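Local coordinates for protein leucyl-trna synthetase (Plasmodium falciparum, PDB 5FOC) that forms the editing domain of the cytosolic enzyme that joins leucine to its tRNA, and probably deacylates wrongly charged tRNA, at residues Q6-K12 against D368-E374; I24-I29 against L215-K219; Y134-Y138 against Q289-E295. The protein carries 2 engineered substitutions. All coordinates share one frame; numbering follows the deposited sequence. Where two conformers were deposited one is given.

Interaction 1 of 3, residues Q6-K12 against D368-E374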
loop_
_atom_site.group_PDB
_atom_site.type_symbol
_atom_site.label_atom_id
_atom_site.label_comp_id
_atom_site.label_asym_id
_atom_site.label_seq_id
_atom_site.Cartn_x
_atom_site.Cartn_y
_atom_site.Cartn_z
ATOM N N GLN A 6 -8.302 -2.512 -16.252
ATOM C CA GLN A 6 -7.003 -2.983 -15.778
ATOM C C GLN A 6 -7.159 -3.819 -14.456
ATOM O O GLN A 6 -7.884 -3.406 -13.571
ATOM C CB GLN A 6 -6.135 -1.741 -15.551
ATOM C CG GLN A 6 -4.705 -1.973 -15.125
ATOM C CD GLN A 6 -3.934 -2.827 -16.105
ATOM O OE1 GLN A 6 -3.394 -2.319 -17.087
ATOM N NE2 GLN A 6 -3.881 -4.139 -15.843
ATOM N N GLU A 7 -6.564 -5.015 -14.400
ATOM C CA GLU A 7 -6.604 -5.850 -13.218
ATOM C C GLU A 7 -5.337 -5.498 -12.399
ATOM O O GLU A 7 -4.244 -5.387 -12.949
ATOM C CB GLU A 7 -6.639 -7.332 -13.573
ATOM C CG GLU A 7 -6.608 -8.231 -12.354
ATOM C CD GLU A 7 -6.892 -9.680 -12.656
ATOM O OE1 GLU A 7 -8.079 -10.017 -12.828
ATOM O OE2 GLU A 7 -5.925 -10.497 -12.721
ATOM N N TYR A 8 -5.535 -5.255 -11.111
ATOM C CA TYR A 8 -4.443 -4.983 -10.162
ATOM C C TYR A 8 -4.393 -6.136 -9.189
ATOM O O TYR A 8 -5.421 -6.790 -8.932
ATOM C CB TYR A 8 -4.704 -3.684 -9.399
ATOM C CG TYR A 8 -4.748 -2.452 -10.269
ATOM C CD1 TYR A 8 -5.937 -2.112 -10.963
ATOM C CD2 TYR A 8 -3.617 -1.716 -10.540
ATOM C CE1 TYR A 8 -5.965 -0.999 -11.785
ATOM C CE2 TYR A 8 -3.630 -0.593 -11.341
ATOM C CZ TYR A 8 -4.826 -0.271 -12.005
ATOM O OH TYR A 8 -4.800 0.839 -12.779
ATOM N N THR A 9 -3.216 -6.338 -8.566
ATOM C CA THR A 9 -3.106 -7.263 -7.452
ATOM C C THR A 9 -2.934 -6.377 -6.218
ATOM O O THR A 9 -2.122 -5.484 -6.231
ATOM C CB THR A 9 -1.928 -8.228 -7.582
ATOM O OG1 THR A 9 -2.025 -8.954 -8.793
ATOM C CG2 THR A 9 -1.942 -9.225 -6.428
ATOM N N LEU A 10 -3.860 -6.503 -5.306
ATOM C CA LEU A 10 -3.740 -5.852 -3.993
ATOM C C LEU A 10 -3.034 -6.792 -3.027
ATOM O O LEU A 10 -3.371 -7.956 -2.906
ATOM C CB LEU A 10 -5.106 -5.451 -3.430
ATOM C CG LEU A 10 -6.041 -4.673 -4.358
ATOM C CD1 LEU A 10 -7.285 -4.268 -3.592
ATOM C CD2 LEU A 10 -5.339 -3.498 -4.999
ATOM N N ILE A 11 -2.017 -6.251 -2.362
ATOM C CA ILE A 11 -1.227 -6.998 -1.377
ATOM C C ILE A 11 -1.569 -6.427 -0.012
ATOM O O ILE A 11 -1.650 -5.222 0.153
ATOM C CB ILE A 11 0.270 -6.881 -1.709
ATOM C CG1 ILE A 11 0.543 -7.528 -3.103
ATOM C CG2 ILE A 11 1.140 -7.549 -0.644
ATOM C CD1 ILE A 11 1.952 -7.380 -3.613
ATOM N N LYS A 12 -1.767 -7.355 0.949
ATOM C CA LYS A 12 -2.005 -6.966 2.351
ATOM C C LYS A 12 -0.715 -6.475 2.975
ATOM O O LYS A 12 0.222 -7.222 3.072
ATOM C CB LYS A 12 -2.582 -8.110 3.133
ATOM C CG LYS A 12 -4.023 -8.421 2.753
ATOM C CD LYS A 12 -4.506 -9.700 3.349
ATOM C CE LYS A 12 -5.925 -10.075 3.006
ATOM N NZ LYS A 12 -6.213 -11.396 3.578
ATOM N N ASP A 368 -2.989 -13.526 0.936
ATOM C CA ASP A 368 -2.052 -12.407 1.079
ATOM C C ASP A 368 -2.436 -11.175 0.281
ATOM O O ASP A 368 -1.758 -10.146 0.342
ATOM C CB ASP A 368 -0.646 -12.856 0.735
ATOM C CG ASP A 368 -0.037 -13.739 1.824
ATOM O OD1 ASP A 368 -0.408 -13.570 2.992
ATOM O OD2 ASP A 368 0.766 -14.613 1.499
ATOM N N GLY A 369 -3.547 -11.287 -0.445
ATOM C CA GLY A 369 -4.051 -10.221 -1.266
ATOM C C GLY A 369 -5.266 -10.616 -2.105
ATOM O O GLY A 369 -5.864 -11.654 -1.887
ATOM N N PHE A 370 -5.626 -9.717 -3.031
ATOM C CA PHE A 370 -6.874 -9.782 -3.787
ATOM C C PHE A 370 -6.613 -9.343 -5.212
ATOM O O PHE A 370 -5.717 -8.557 -5.483
ATOM C CB PHE A 370 -7.907 -8.820 -3.225
ATOM C CG PHE A 370 -8.211 -9.010 -1.766
ATOM C CD1 PHE A 370 -9.014 -10.067 -1.324
ATOM C CD2 PHE A 370 -7.711 -8.128 -0.836
ATOM C CE1 PHE A 370 -9.329 -10.220 0.019
ATOM C CE2 PHE A 370 -8.014 -8.293 0.508
ATOM C CZ PHE A 370 -8.805 -9.346 0.938
ATOM N N LEU A 371 -7.449 -9.866 -6.111
ATOM C CA LEU A 371 -7.545 -9.286 -7.450
ATOM C C LEU A 371 -8.547 -8.148 -7.395
ATOM O O LEU A 371 -9.531 -8.253 -6.683
ATOM C CB LEU A 371 -7.951 -10.335 -8.470
ATOM C CG LEU A 371 -6.990 -11.526 -8.635
ATOM C CD1 LEU A 371 -7.409 -12.502 -9.738
ATOM C CD2 LEU A 371 -5.536 -11.093 -8.850
ATOM N N TYR A 372 -8.250 -7.067 -8.118
ATOM C CA TYR A 372 -9.045 -5.835 -8.137
ATOM C C TYR A 372 -9.060 -5.217 -9.541
ATOM O O TYR A 372 -7.994 -5.096 -10.191
ATOM C CB TYR A 372 -8.404 -4.812 -7.195
ATOM C CG TYR A 372 -8.967 -3.409 -7.197
ATOM C CD1 TYR A 372 -8.495 -2.448 -8.089
ATOM C CD2 TYR A 372 -9.951 -3.024 -6.307
ATOM C CE1 TYR A 372 -9.025 -1.151 -8.119
ATOM C CE2 TYR A 372 -10.436 -1.721 -6.276
ATOM C CZ TYR A 372 -10.002 -0.793 -7.228
ATOM O OH TYR A 372 -10.485 0.503 -7.277
ATOM N N SER A 373 -10.271 -4.792 -9.963
ATOM C CA SER A 373 -10.533 -4.089 -11.219
ATOM C C SER A 373 -11.339 -2.828 -10.969
ATOM O O SER A 373 -12.125 -2.771 -10.033
ATOM C CB SER A 373 -11.358 -4.965 -12.194
ATOM O OG SER A 373 -10.607 -6.105 -12.570
ATOM N N GLU A 374 -11.218 -1.844 -11.863
ATOM C CA GLU A 374 -12.082 -0.650 -11.767
ATOM C C GLU A 374 -12.422 -0.065 -13.103
ATOM O O GLU A 374 -11.779 -0.423 -14.066
ATOM C CB GLU A 374 -11.435 0.417 -10.910
ATOM C CG GLU A 374 -10.079 0.851 -11.430
ATOM C CD GLU A 374 -9.280 1.743 -10.446
ATOM O OE1 GLU A 374 -9.789 2.063 -9.346
ATOM O OE2 GLU A 374 -8.177 2.186 -10.846
ATOM O OXT GLU A 374 -13.322 0.774 -13.208
HETATM O O HOH W 1 -8.787 0.654 -15.300
HETATM O O HOH W 2 -9.212 -1.427 -13.919
HETATM O O HOH W 3 -7.173 1.986 -13.281
HETATM O O HOH W 4 -7.178 -12.358 0.646
#
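Tyr8 and Tyr372 form a hydrogen-bonded antiparallel pair at the heart of two strands whose axes, 157° apart, come within 4.6 Å; Leu10 with Phe370 is the next such pair. The bond from Tyr8 N to Tyr372 O is short and straight (2.6 Å, 174°), and farther along Lys12 N is held by Asp368 O at 2.9 Å. The two tyrosines project from the same face of the sheet and lie side by side, Tyr8 CD1 meeting the rim of the Tyr372 ring at its CD1, 3.9 Å away. Tyr372 has CG opposite the backbone N (chi1 172°), which turns the ring so that its CD1 lies beside Tyr8. The strand register sets the neighbouring contact, Leu10 CG to Tyr372 CB, 3.7 Å. The C-terminal residue closes this end. Tyr372 OH donates to Glu374 OE1 (2.7 Å) from above the carboxylate plane, while a water that donates to Glu374 OE2 also bonds Tyr8 OH. At the other end the extended Lys12 chain brings CE to 3.6 Å from Phe370 CZ before its ammonium reaches Leu367 O and Asp154. On the reverse face both methyls of Leu371 sit near the Glu7 carboxylate, whose salt bridge is with Lys360. Strand 7-15 pairs along its other edge with strand 120-127, Thr9 bonding Thr127 and Ile11 bonding Gly125. Helix 352-365 packs on the Thr9 and Leu371 face through Lys360 and Ile364, and helix 190-195 lays Leu193 against Leu10 and Tyr372.

Interaction 2 of 3, residues I24-I29 against L215-K219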
loop_
_atom_site.group_PDB
_atom_site.type_symbol
_atom_site.label_atom_id
_atom_site.label_comp_id
_atom_site.label_asym_id
_atom_site.label_seq_id
_atom_site.Cartn_x
_atom_site.Cartn_y
_atom_site.Cartn_z
ATOM N N ILE A 24 -2.143 7.636 16.140
ATOM C CA ILE A 24 -2.451 8.396 14.925
ATOM C C ILE A 24 -3.975 8.496 14.717
ATOM O O ILE A 24 -4.496 9.597 14.520
ATOM C CB ILE A 24 -1.737 7.809 13.676
ATOM C CG1 ILE A 24 -0.209 7.936 13.769
ATOM C CG2 ILE A 24 -2.253 8.483 12.383
ATOM C CD1 ILE A 24 0.553 7.052 12.788
ATOM N N PHE A 25 -4.660 7.377 14.890
ATOM C CA PHE A 25 -6.114 7.277 14.749
ATOM C C PHE A 25 -6.817 8.232 15.704
ATOM O O PHE A 25 -7.670 9.044 15.325
ATOM C CB PHE A 25 -6.548 5.812 14.876
ATOM C CG PHE A 25 -8.031 5.559 14.775
ATOM C CD1 PHE A 25 -8.916 5.842 15.793
ATOM C CD2 PHE A 25 -8.562 5.088 13.557
ATOM C CE1 PHE A 25 -10.283 5.610 15.695
ATOM C CE2 PHE A 25 -9.915 4.854 13.471
ATOM C CZ PHE A 25 -10.783 5.147 14.467
ATOM N N MET A 26 -6.486 8.159 17.011
ATOM C CA MET A 26 -7.166 8.994 17.975
ATOM C C MET A 26 -6.785 10.465 17.846
ATOM O O MET A 26 -7.601 11.335 18.128
ATOM C CB MET A 26 -6.891 8.475 19.432
ATOM C CG MET A 26 -7.515 7.110 19.672
ATOM S SD MET A 26 -9.289 6.991 19.292
ATOM C CE MET A 26 -9.981 8.401 20.148
ATOM N N ASN A 27 -5.555 10.747 17.413
ATOM C CA ASN A 27 -5.168 12.131 17.125
ATOM C C ASN A 27 -6.089 12.735 16.039
ATOM O O ASN A 27 -6.558 13.870 16.172
ATOM C CB ASN A 27 -3.694 12.239 16.665
ATOM C CG ASN A 27 -2.709 12.076 17.811
ATOM O OD1 ASN A 27 -3.071 12.236 18.968
ATOM N ND2 ASN A 27 -1.454 11.746 17.488
ATOM N N SER A 28 -6.388 11.915 15.031
ATOM C CA SER A 28 -7.297 12.319 13.916
ATOM C C SER A 28 -8.732 12.499 14.361
ATOM O O SER A 28 -9.392 13.484 13.960
ATOM C CB SER A 28 -7.182 11.326 12.768
ATOM O OG SER A 28 -5.869 11.416 12.258
ATOM N N ILE A 29 -9.221 11.588 15.211
ATOM C CA ILE A 29 -10.556 11.736 15.766
ATOM C C ILE A 29 -10.611 13.069 16.495
ATOM O O ILE A 29 -11.513 13.858 16.337
ATOM C CB ILE A 29 -10.934 10.591 16.742
ATOM C CG1 ILE A 29 -11.023 9.235 16.034
ATOM C CG2 ILE A 29 -12.235 10.855 17.478
ATOM C CD1 ILE A 29 -12.014 9.175 14.871
ATOM N N LEU A 215 -14.320 4.535 9.396
ATOM C CA LEU A 215 -13.808 4.733 10.725
ATOM C C LEU A 215 -13.018 6.009 10.908
ATOM O O LEU A 215 -12.949 6.536 12.012
ATOM C CB LEU A 215 -12.893 3.575 11.049
ATOM C CG LEU A 215 -13.457 2.159 10.948
ATOM C CD1 LEU A 215 -12.426 1.127 11.395
ATOM C CD2 LEU A 215 -14.755 1.970 11.692
ATOM N N ASN A 216 -12.338 6.443 9.862
ATOM C CA ASN A 216 -11.542 7.638 9.862
ATOM C C ASN A 216 -11.109 7.977 8.440
ATOM O O ASN A 216 -11.153 7.130 7.534
ATOM C CB ASN A 216 -10.288 7.456 10.791
ATOM C CG ASN A 216 -10.013 8.660 11.628
ATOM O OD1 ASN A 216 -10.345 9.778 11.278
ATOM N ND2 ASN A 216 -9.385 8.412 12.825
ATOM N N LYS A 217 -10.648 9.215 8.298
ATOM C CA LYS A 217 -10.104 9.745 7.056
ATOM C C LYS A 217 -8.868 10.547 7.461
ATOM O O LYS A 217 -8.976 11.503 8.232
ATOM C CB LYS A 217 -11.156 10.611 6.351
ATOM C CG LYS A 217 -10.642 11.272 5.124
ATOM C CD LYS A 217 -11.703 12.146 4.488
ATOM C CE LYS A 217 -11.715 13.532 5.086
ATOM N NZ LYS A 217 -12.742 14.345 4.365
ATOM N N ILE A 218 -7.699 10.116 6.985
ATOM C CA ILE A 218 -6.420 10.619 7.474
ATOM C C ILE A 218 -5.486 10.989 6.307
ATOM O O ILE A 218 -5.287 10.183 5.374
ATOM C CB ILE A 218 -5.770 9.604 8.483
ATOM C CG1 ILE A 218 -6.733 9.304 9.632
ATOM C CG2 ILE A 218 -4.444 10.115 8.959
ATOM C CD1 ILE A 218 -6.263 8.213 10.588
ATOM N N LYS A 219 -4.899 12.186 6.360
ATOM C CA LYS A 219 -3.939 12.595 5.311
ATOM C C LYS A 219 -2.728 11.681 5.354
ATOM O O LYS A 219 -2.264 11.278 6.445
ATOM C CB LYS A 219 -3.515 14.062 5.403
ATOM C CG LYS A 219 -4.138 14.963 4.331
ATOM C CD LYS A 219 -3.627 16.399 4.412
ATOM C CE LYS A 219 -2.187 16.547 3.936
ATOM N NZ LYS A 219 -1.541 17.733 4.563
#
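Asn216 reaches from its strand into the side of helix 24-29, where Phe25, Ser28 and Ile29 surround its amide; the helix crosses the strand almost at right angles (100°), 8.7 Å away axis to axis. The polar part of the contact is small. Asn216 ND2 gives a weak, bent hydrogen bond to Phe25 O (3.1 Å), a carbonyl that already takes the helical bond from Ile29 N. The other end of the amide turns back on its own strand, Asn216 OD1 accepting Lys217 N at 3.0 Å. Amide and aromatic ring form a second kind of contact: ND2 stands 3.5 Å above the centre of one face of Phe25, with the two planes 81° apart. Phe25 reaches this place because CG lies opposite the backbone N (chi1 179°), carrying the ring toward the strand. Van der Waals contacts make up the rest. Carbon meets a polar atom where Ile29 CD1 comes to 3.4 Å from Asn216 ND2 and Ile218 CG1 to 3.5 Å from Ser28 OG; the apolar pairs are Phe25 CE2 with Leu215 CB (4.0 Å) and Ile24 CG2 with Ile218 CG2 (4.4 Å). Phe115 and Leu149 also pack on Phe25. The buried amide thus has modest partners here, a weak bond, a bent one and a ring face, which probably favours its orientation: a polar group set among Phe25, Ile29 and Ser28 in a largely apolar helix-on-sheet contact.

Interaction 3 of 3, residues Y134-Y138 against Q289-E295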
loop_
_atom_site.group_PDB
_atom_site.type_symbol
_atom_site.label_atom_id
_atom_site.label_comp_id
_atom_site.label_asym_id
_atom_site.label_seq_id
_atom_site.Cartn_x
_atom_site.Cartn_y
_atom_site.Cartn_z
ATOM N N TYR A 134 8.491 -9.932 -3.391
ATOM C CA TYR A 134 9.615 -10.363 -2.437
ATOM C C TYR A 134 10.610 -9.240 -2.245
ATOM O O TYR A 134 11.224 -9.157 -1.119
ATOM C CB TYR A 134 10.313 -11.597 -2.985
ATOM C CG TYR A 134 11.502 -12.134 -2.234
ATOM C CD1 TYR A 134 11.297 -12.824 -1.056
ATOM C CD2 TYR A 134 12.759 -12.062 -2.755
ATOM C CE1 TYR A 134 12.373 -13.400 -0.370
ATOM C CE2 TYR A 134 13.860 -12.615 -2.079
ATOM C CZ TYR A 134 13.622 -13.297 -0.909
ATOM O OH TYR A 134 14.651 -13.851 -0.224
ATOM N N GLY A 135 10.854 -8.406 -3.253
ATOM C CA GLY A 135 11.812 -7.307 -3.178
ATOM C C GLY A 135 11.334 -6.021 -2.549
ATOM O O GLY A 135 12.035 -5.038 -2.620
ATOM N N GLN A 136 10.112 -5.987 -2.023
ATOM C CA GLN A 136 9.544 -4.761 -1.506
ATOM C C GLN A 136 10.411 -4.238 -0.334
ATOM O O GLN A 136 10.657 -5.026 0.579
ATOM C CB GLN A 136 8.114 -4.963 -1.021
ATOM C CG GLN A 136 7.441 -3.664 -0.671
ATOM C CD GLN A 136 6.026 -3.778 -0.192
ATOM O OE1 GLN A 136 5.417 -4.837 -0.287
ATOM N NE2 GLN A 136 5.511 -2.707 0.418
ATOM N N ASN A 137 10.847 -3.009 -0.437
ATOM C CA ASN A 137 11.665 -2.378 0.670
ATOM C C ASN A 137 10.988 -1.254 1.411
ATOM O O ASN A 137 11.382 -0.897 2.547
ATOM C CB ASN A 137 13.090 -2.058 0.198
ATOM C CG ASN A 137 13.179 -1.158 -1.007
ATOM O OD1 ASN A 137 12.238 -1.136 -1.852
ATOM N ND2 ASN A 137 14.299 -0.484 -1.181
ATOM N N TYR A 138 9.943 -0.653 0.843
ATOM C CA TYR A 138 9.171 0.397 1.421
ATOM C C TYR A 138 7.722 0.290 0.949
ATOM O O TYR A 138 7.409 -0.615 0.133
ATOM C CB TYR A 138 9.729 1.796 1.090
ATOM C CG TYR A 138 11.079 1.998 1.679
ATOM C CD1 TYR A 138 11.162 2.388 2.994
ATOM C CD2 TYR A 138 12.241 1.741 0.986
ATOM C CE1 TYR A 138 12.400 2.555 3.583
ATOM C CE2 TYR A 138 13.497 1.937 1.555
ATOM C CZ TYR A 138 13.553 2.308 2.901
ATOM O OH TYR A 138 14.836 2.444 3.488
ATOM N N GLN A 289 16.340 4.946 8.663
ATOM C CA GLN A 289 15.232 4.229 8.031
ATOM C C GLN A 289 15.351 4.174 6.526
ATOM O O GLN A 289 14.596 3.421 5.944
ATOM C CB GLN A 289 13.890 4.880 8.374
ATOM C CG GLN A 289 13.565 4.897 9.856
ATOM C CD GLN A 289 12.237 5.544 10.144
ATOM O OE1 GLN A 289 12.134 6.758 10.158
ATOM N NE2 GLN A 289 11.217 4.741 10.390
ATOM N N LEU A 290 16.286 4.910 5.920
ATOM C CA LEU A 290 16.310 5.064 4.462
ATOM C C LEU A 290 17.290 4.124 3.787
ATOM O O LEU A 290 17.607 4.319 2.643
ATOM C CB LEU A 290 16.644 6.491 4.085
ATOM C CG LEU A 290 15.809 7.556 4.740
ATOM C CD1 LEU A 290 16.284 8.902 4.279
ATOM C CD2 LEU A 290 14.352 7.403 4.390
ATOM N N LYS A 291 17.773 3.099 4.497
ATOM C CA LYS A 291 18.839 2.251 3.952
ATOM C C LYS A 291 18.385 0.843 3.556
ATOM O O LYS A 291 19.245 -0.027 3.381
ATOM C CB LYS A 291 20.013 2.183 4.925
ATOM C CG LYS A 291 20.636 3.544 5.221
ATOM C CD LYS A 291 21.752 3.440 6.277
ATOM C CE LYS A 291 22.023 4.767 6.968
ATOM N NZ LYS A 291 22.183 5.917 6.033
ATOM N N ASN A 292 17.077 0.616 3.347
ATOM C CA ASN A 292 16.614 -0.755 3.133
ATOM C C ASN A 292 16.980 -1.141 1.705
ATOM O O ASN A 292 16.721 -0.360 0.750
ATOM C CB ASN A 292 15.091 -0.908 3.268
ATOM C CG ASN A 292 14.588 -0.753 4.664
ATOM O OD1 ASN A 292 15.410 -0.772 5.656
ATOM N ND2 ASN A 292 13.286 -0.645 4.827
ATOM N N ASN A 293 17.526 -2.337 1.555
ATOM C CA ASN A 293 17.838 -2.950 0.249
ATOM C C ASN A 293 16.617 -3.626 -0.314
ATOM O O ASN A 293 15.868 -4.263 0.437
ATOM C CB ASN A 293 18.919 -4.040 0.414
ATOM C CG ASN A 293 19.434 -4.574 -0.919
ATOM O OD1 ASN A 293 20.259 -3.945 -1.570
ATOM N ND2 ASN A 293 18.923 -5.715 -1.338
ATOM N N SER A 294 16.442 -3.516 -1.642
ATOM C CA SER A 294 15.411 -4.232 -2.399
ATOM C C SER A 294 16.048 -5.361 -3.194
ATOM O O SER A 294 16.876 -5.094 -4.038
ATOM C CB SER A 294 14.817 -3.236 -3.336
ATOM O OG SER A 294 13.900 -3.911 -4.240
ATOM N N GLU A 295 15.710 -6.611 -2.882
ATOM C CA GLU A 295 16.292 -7.746 -3.544
ATOM C C GLU A 295 15.642 -7.803 -4.950
ATOM O O GLU A 295 14.455 -7.902 -5.025
ATOM C CB GLU A 295 15.983 -9.032 -2.807
ATOM C CG GLU A 295 16.678 -10.253 -3.369
ATOM C CD GLU A 295 18.151 -10.305 -3.044
ATOM O OE1 GLU A 295 18.534 -10.001 -1.870
ATOM O OE2 GLU A 295 18.919 -10.640 -3.979
#
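Tyr134 opens the contact with its CE2 lying 3.9 Å from Glu295 CG; the glutamate chain bends at chi2, and its carboxylate goes to Lys234. At Gly135 the backbones come close, Gly135 CA standing 3.3 Å from Glu295 O, and Gly135 O accepts a hydrogen bond from Ser294 OG (2.7 Å). Gln136 turns away from the partner loop and uses NE2 to hold Tyr138 O within its own segment. Asn137 and Asn292 then exchange two nearly straight bonds. Asn292 ND2 meets Asn137 O at 3.0 Å in the carbonyl plane, whereas Asn137 ND2 approaches Asn292 O (3.1 Å) from well above that plane. Each amide nitrogen has a further acceptor, Asn237 O for Asn292 and Ser259 OG for Asn137. Tyr138 ends the walk with a hydroxyl gripped twice: it donates to a lone pair of Gln289 O (2.7 Å) and accepts from Asn292 N (2.9 Å). The Asn292 amide, tilted 14° from the ring plane, lays ND2 over one face of this tyrosine. Such asparagine and tyrosine bonds to main-chain groups fasten the loop leading into strand 138-141 to the irregular segment 289-295, with no strand pairing between the two. Segment 134-138 comes soon after what appears to correspond to the threonine-rich region of related editing domains, so the clasp may back the editing pocket.

Interactions 1 and 3 are neighbours, about 5 Å apart at their nearest atoms though 22 Å between centres, whereas interaction 2 lies off to one side, 25 and 27 Å from their centres and about 15 and 11 Å away at the nearest atoms. Interaction 1 joins the two ends of the domain, so the segments of the other two contacts all fall between its strands in sequence; those of interactions 2 and 3 alternate along the chain. Strand 7-15 is followed by helix 18-35, and interactions 1 and 2 also reach the same mixed sheet, through strands 7-15 and 216-219. No ligand marks a site, but interaction 3 probably lies near the editing pocket, judging from related enzymes.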